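Local atomic coordinates of variant surface glycoprotein MITAT 1.1 (Trypanosoma brucei brucei, PDB entry 5LY9), a protein that forms a dense GPI-linked coat on the parasite surface, whose switching among antigenically distinct variants lets the trypanosome evade the host immune response. Residues A[265-268]-A[273-276]; A[279-284]-A[294-299]. All coordinates share one frame; numbering follows the deposited sequence.

In the fold
Both contacts belong to the part of this A-type N-terminal domain that follows the long helices 24-55 and 62-114. After helix 244-254 the chain runs through a loop bearing the glycosylated Asn266, and contact 1 closes its last turn, fastening residues 265-268 to the start of helix 275-285. That helix then runs on into contact 2, where 279-284 meets 294-299 and closes the next connection, between helices 275-285 and 295-304. The contacts are therefore in series, neither nested nor crossed, with centres about 14 Å apart. Helix 275-285 is their shared element, and its residues also pack on helix 62-114 and on the second subunit.

Contact 1: residues A[265-268]-A[273-276]; sequences TNET and TQPT. With NAG (2-acetamido-2-deoxy-beta-D-glucopyranose), chain C.
The chain turns back on itself here with Glu267 nearest Gln274, their CA atoms 5.6 Å apart, just where Gln274 takes the N-cap position of helix 275-285. Glu267 bridges the gap. Its CG lies anti to the carbonyl carbon (chi1 -66°) and the chain beyond is extended, which carries the carboxylate to the first turn of the helix. There OE1 accepts the backbone N-H of Thr276 through its syn lone pair (OE1 to N 2.9 Å), while OE2 accepts a hydrogen bond from Thr276 OG1 at 2.5 Å, on the syn side and 23° out of the carboxylate plane. Threonine suits this place because it offers two donors to one carboxylate; Pro275, with no N-H to give, lays its CD 3.6 Å from Glu267 OE1. The aliphatic part of Gln274 lies against Glu267, CB to CB 3.8 Å, and its NE2 hydrogen-bonds back to Gly269 O. A water donates to both Thr268 O and Thr273 O. Next to Glu267, Asn266 ND2 is covalently bound to C1 of an N-acetylglucosamine. The two-pronged grip fixes the carboxylate's rotation, and an acidic group at a helix N terminus should be favoured by the helix dipole.

Contact 2: residues A[279-284]-A[294-299]; sequences ALVKTL and NAEATK
Glu296 and Lys299 meet Val281 across two short helices whose segments stand at 90° to each other, their axes 9.2 Å apart. At the start of the second segment, Asn294 occupies the N-cap position before helix 295-304, although its side chain makes no capping bond. Ala295 turns its small methyl to Leu286 and Asn290 of the connecting loop.

Glu296 comes next and buries the most surface against the first helix, its CA lying 5.8 Å from that of Val281. Val281 CG1 approaches Glu296 CA at 3.9 Å, and the CG methylene of Glu296 reaches Val281 CB at 4.1 Å, so the glutamate serves first as a hydrocarbon spacer. A bend at chi2 (88°) then swings its carboxylate over to Lys282. OE2 settles beside the lysine methylenes, 3.6 Å from Lys282 CB, while the extended lysine chain carries NZ away to 5.3 Å from OE2. The opposite charges thus attract at most from a distance, without a salt bridge.

One turn on, Lys299 brings its own aliphatic base to the same valine: its CB and CG are each 3.8 Å from Val281 CG1. That methyl is aimed at the second helix because CG1 stands anti to the backbone N (chi1 171°). Valine suits the spot as a short apolar side chain whose CG1 alone touches both Glu296 and Lys299. Farther out, Lys299 bends so that NZ hydrogen-bonds to Gln63 OE1 of helix 62-114. Leu280 and Leu284, meanwhile, pack on Asp348 and Asn352 of the second subunit. Together the two helices make a helix-loop-helix pair whose segments cross at about a right angle where they meet, packed onto the long-helix scaffold of the VSG N-terminal domain.

Contact 1: residues A[265-268]-A[273-276]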
loop_
_atom_site.group_PDB
_atom_site.type_symbol
_atom_site.label_atom_id
_atom_site.label_comp_id
_atom_site.label_asym_id
_atom_site.label_seq_id
_atom_site.Cartn_x
_atom_site.Cartn_y
_atom_site.Cartn_z
ATOM N N THR A 265 -12.558 -2.085 -14.528
ATOM C CA THR A 265 -12.594 -2.472 -15.922
ATOM C C THR A 265 -13.931 -2.136 -16.492
ATOM O O THR A 265 -14.896 -1.910 -15.752
ATOM C CB THR A 265 -12.388 -4.009 -16.076
ATOM O OG1 THR A 265 -13.218 -4.703 -15.156
ATOM C CG2 THR A 265 -10.960 -4.388 -15.763
ATOM N N ASN A 266 -13.980 -2.053 -17.805
ATOM C CA ASN A 266 -15.232 -1.883 -18.519
ATOM C C ASN A 266 -16.162 -3.061 -18.336
ATOM O O ASN A 266 -15.752 -4.217 -18.204
ATOM C CB ASN A 266 -14.931 -1.663 -19.996
ATOM C CG ASN A 266 -14.320 -0.271 -20.305
ATOM O OD1 ASN A 266 -14.818 0.803 -19.860
ATOM N ND2 ASN A 266 -13.301 -0.275 -21.138
ATOM N N GLU A 267 -17.453 -2.771 -18.324
ATOM C CA GLU A 267 -18.484 -3.816 -18.238
ATOM C C GLU A 267 -18.528 -4.578 -19.559
ATOM O O GLU A 267 -18.130 -4.068 -20.605
ATOM C CB GLU A 267 -19.824 -3.186 -17.892
ATOM C CG GLU A 267 -19.732 -2.609 -16.480
ATOM C CD GLU A 267 -20.976 -1.846 -15.963
ATOM O OE1 GLU A 267 -21.889 -1.534 -16.767
ATOM O OE2 GLU A 267 -20.913 -1.425 -14.790
ATOM N N THR A 268 -18.955 -5.827 -19.458
ATOM C CA THR A 268 -19.030 -6.803 -20.534
ATOM C C THR A 268 -20.447 -7.410 -20.652
ATOM O O THR A 268 -21.302 -7.222 -19.844
ATOM C CB THR A 268 -18.033 -7.975 -20.306
ATOM O OG1 THR A 268 -18.452 -8.725 -19.166
ATOM C CG2 THR A 268 -16.691 -7.462 -20.096
ATOM N N THR A 273 -27.260 -5.747 -19.963
ATOM C CA THR A 273 -26.698 -6.465 -18.804
ATOM C C THR A 273 -25.493 -5.775 -18.217
ATOM O O THR A 273 -24.878 -6.302 -17.287
ATOM C CB THR A 273 -26.317 -7.912 -19.139
ATOM O OG1 THR A 273 -25.108 -7.980 -19.879
ATOM C CG2 THR A 273 -27.370 -8.593 -19.854
ATOM N N GLN A 274 -25.122 -4.613 -18.799
ATOM C CA GLN A 274 -24.042 -3.788 -18.275
ATOM C C GLN A 274 -24.706 -2.818 -17.306
ATOM O O GLN A 274 -25.447 -1.896 -17.712
ATOM C CB GLN A 274 -23.343 -3.098 -19.441
ATOM C CG GLN A 274 -22.651 -4.040 -20.422
ATOM C CD GLN A 274 -21.913 -3.326 -21.497
ATOM O OE1 GLN A 274 -21.634 -2.153 -21.389
ATOM N NE2 GLN A 274 -21.579 -4.030 -22.535
ATOM N N PRO A 275 -24.536 -3.061 -15.990
ATOM C CA PRO A 275 -25.488 -2.363 -15.085
ATOM C C PRO A 275 -25.333 -0.853 -15.052
ATOM O O PRO A 275 -26.360 -0.147 -14.901
ATOM C CB PRO A 275 -25.263 -2.987 -13.686
ATOM C CG PRO A 275 -24.119 -3.884 -13.865
ATOM C CD PRO A 275 -23.807 -4.145 -15.290
ATOM N N THR A 276 -24.126 -0.354 -15.316
ATOM C CA THR A 276 -23.896 1.090 -15.264
ATOM C C THR A 276 -24.531 1.670 -16.524
ATOM O O THR A 276 -25.176 2.700 -16.487
ATOM C CB THR A 276 -22.407 1.406 -15.215
ATOM O OG1 THR A 276 -21.862 0.793 -14.036
ATOM C CG2 THR A 276 -22.159 2.897 -15.234
HETATM C C1 NAG C . -12.662 0.928 -21.584
HETATM C C2 NAG C . -11.141 0.907 -21.595
HETATM C C3 NAG C . -10.568 2.105 -22.266
HETATM C C4 NAG C . -11.179 2.187 -23.672
HETATM C C5 NAG C . -12.696 2.224 -23.576
HETATM C C6 NAG C . -13.436 2.235 -24.922
HETATM C C7 NAG C . -10.031 -0.247 -19.752
HETATM C C8 NAG C . -9.541 -0.222 -18.330
HETATM N N2 NAG C . -10.640 0.844 -20.228
HETATM O O3 NAG C . -9.159 1.956 -22.379
HETATM O O4 NAG C . -10.725 3.412 -24.240
HETATM O O5 NAG C . -13.125 1.055 -22.927
HETATM O O6 NAG C . -12.920 1.190 -25.761
HETATM O O7 NAG C . -9.904 -1.234 -20.440
HETATM O O HOH W 1 -22.342 -7.349 -17.407
#

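Contact 2: residues A[279-284]-A[294-299]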
loop_
_atom_site.group_PDB
_atom_site.type_symbol
_atom_site.label_atom_id
_atom_site.label_comp_id
_atom_site.label_asym_id
_atom_site.label_seq_id
_atom_site.Cartn_x
_atom_site.Cartn_y
_atom_site.Cartn_z
ATOM N N ALA A 279 -28.361 1.572 -16.215
ATOM C CA ALA A 279 -28.869 2.586 -15.216
ATOM C C ALA A 279 -28.821 3.973 -15.792
ATOM O O ALA A 279 -29.732 4.795 -15.559
ATOM C CB ALA A 279 -28.084 2.537 -13.950
ATOM N N LEU A 280 -27.782 4.254 -16.585
ATOM C CA LEU A 280 -27.691 5.607 -17.196
ATOM C C LEU A 280 -28.738 5.851 -18.302
ATOM O O LEU A 280 -29.028 6.995 -18.593
ATOM C CB LEU A 280 -26.309 5.891 -17.742
ATOM C CG LEU A 280 -25.269 6.167 -16.677
ATOM C CD1 LEU A 280 -23.898 5.969 -17.231
ATOM C CD2 LEU A 280 -25.510 7.557 -16.159
ATOM N N VAL A 281 -29.268 4.789 -18.929
ATOM C CA VAL A 281 -30.273 4.945 -19.915
ATOM C C VAL A 281 -31.479 5.581 -19.225
ATOM O O VAL A 281 -32.084 6.532 -19.719
ATOM C CB VAL A 281 -30.599 3.624 -20.644
ATOM C CG1 VAL A 281 -31.839 3.786 -21.541
ATOM C CG2 VAL A 281 -29.381 3.174 -21.496
ATOM N N LYS A 282 -31.790 5.054 -18.073
ATOM C CA LYS A 282 -32.899 5.523 -17.269
ATOM C C LYS A 282 -32.592 6.913 -16.685
ATOM O O LYS A 282 -33.377 7.834 -16.885
ATOM C CB LYS A 282 -33.180 4.556 -16.161
ATOM C CG LYS A 282 -34.381 5.057 -15.351
ATOM C CD LYS A 282 -34.813 4.037 -14.348
ATOM C CE LYS A 282 -35.982 4.596 -13.523
ATOM N NZ LYS A 282 -36.076 3.762 -12.307
ATOM N N THR A 283 -31.415 7.095 -16.157
ATOM C CA THR A 283 -30.972 8.391 -15.617
ATOM C C THR A 283 -30.968 9.533 -16.614
ATOM O O THR A 283 -31.441 10.622 -16.272
ATOM C CB THR A 283 -29.585 8.251 -15.012
ATOM O OG1 THR A 283 -29.701 7.313 -13.937
ATOM C CG2 THR A 283 -28.997 9.615 -14.429
ATOM N N LEU A 284 -30.391 9.330 -17.805
ATOM C CA LEU A 284 -30.122 10.419 -18.758
ATOM C C LEU A 284 -31.066 10.498 -19.915
ATOM O O LEU A 284 -31.264 11.560 -20.454
ATOM C CB LEU A 284 -28.689 10.260 -19.307
ATOM C CG LEU A 284 -27.557 10.504 -18.299
ATOM C CD1 LEU A 284 -26.203 10.182 -18.940
ATOM C CD2 LEU A 284 -27.663 11.927 -17.718
ATOM N N ASN A 294 -38.923 -3.014 -19.347
ATOM C CA ASN A 294 -37.727 -3.178 -20.165
ATOM C C ASN A 294 -37.510 -2.002 -21.106
ATOM O O ASN A 294 -37.016 -2.170 -22.221
ATOM C CB ASN A 294 -37.693 -4.504 -20.962
ATOM C CG ASN A 294 -37.731 -5.733 -20.076
ATOM O OD1 ASN A 294 -38.303 -6.804 -20.457
ATOM N ND2 ASN A 294 -37.165 -5.603 -18.869
ATOM N N ALA A 295 -37.813 -0.810 -20.600
ATOM C CA ALA A 295 -37.643 0.415 -21.364
ATOM C C ALA A 295 -36.166 0.661 -21.719
ATOM O O ALA A 295 -35.828 1.147 -22.798
ATOM C CB ALA A 295 -38.209 1.588 -20.601
ATOM N N GLU A 296 -35.286 0.260 -20.828
ATOM C CA GLU A 296 -33.836 0.467 -21.105
ATOM C C GLU A 296 -33.330 -0.324 -22.291
ATOM O O GLU A 296 -32.599 0.230 -23.166
ATOM C CB GLU A 296 -32.966 0.229 -19.883
ATOM C CG GLU A 296 -33.259 1.157 -18.734
ATOM C CD GLU A 296 -34.344 0.653 -17.814
ATOM O OE1 GLU A 296 -35.069 -0.289 -18.160
ATOM O OE2 GLU A 296 -34.503 1.213 -16.712
ATOM N N ALA A 297 -33.702 -1.594 -22.323
ATOM C CA ALA A 297 -33.374 -2.473 -23.444
ATOM C C ALA A 297 -33.913 -1.970 -24.777
ATOM O O ALA A 297 -33.191 -1.934 -25.802
ATOM C CB ALA A 297 -33.871 -3.899 -23.190
ATOM N N THR A 298 -35.156 -1.514 -24.758
ATOM C CA THR A 298 -35.797 -0.963 -25.955
ATOM C C THR A 298 -35.098 0.259 -26.417
ATOM O O THR A 298 -34.843 0.383 -27.592
ATOM C CB THR A 298 -37.247 -0.608 -25.641
ATOM O OG1 THR A 298 -37.912 -1.832 -25.317
ATOM C CG2 THR A 298 -37.900 -0.001 -26.830
ATOM N N LYS A 299 -34.728 1.165 -25.498
ATOM C CA LYS A 299 -34.029 2.374 -25.895
ATOM C C LYS A 299 -32.643 2.040 -26.443
ATOM O O LYS A 299 -32.181 2.626 -27.407
ATOM C CB LYS A 299 -33.897 3.309 -24.714
ATOM C CG LYS A 299 -33.158 4.579 -25.045
ATOM C CD LYS A 299 -33.951 5.394 -26.016
ATOM C CE LYS A 299 -33.468 6.774 -25.968
ATOM N NZ LYS A 299 -34.200 7.662 -26.947
#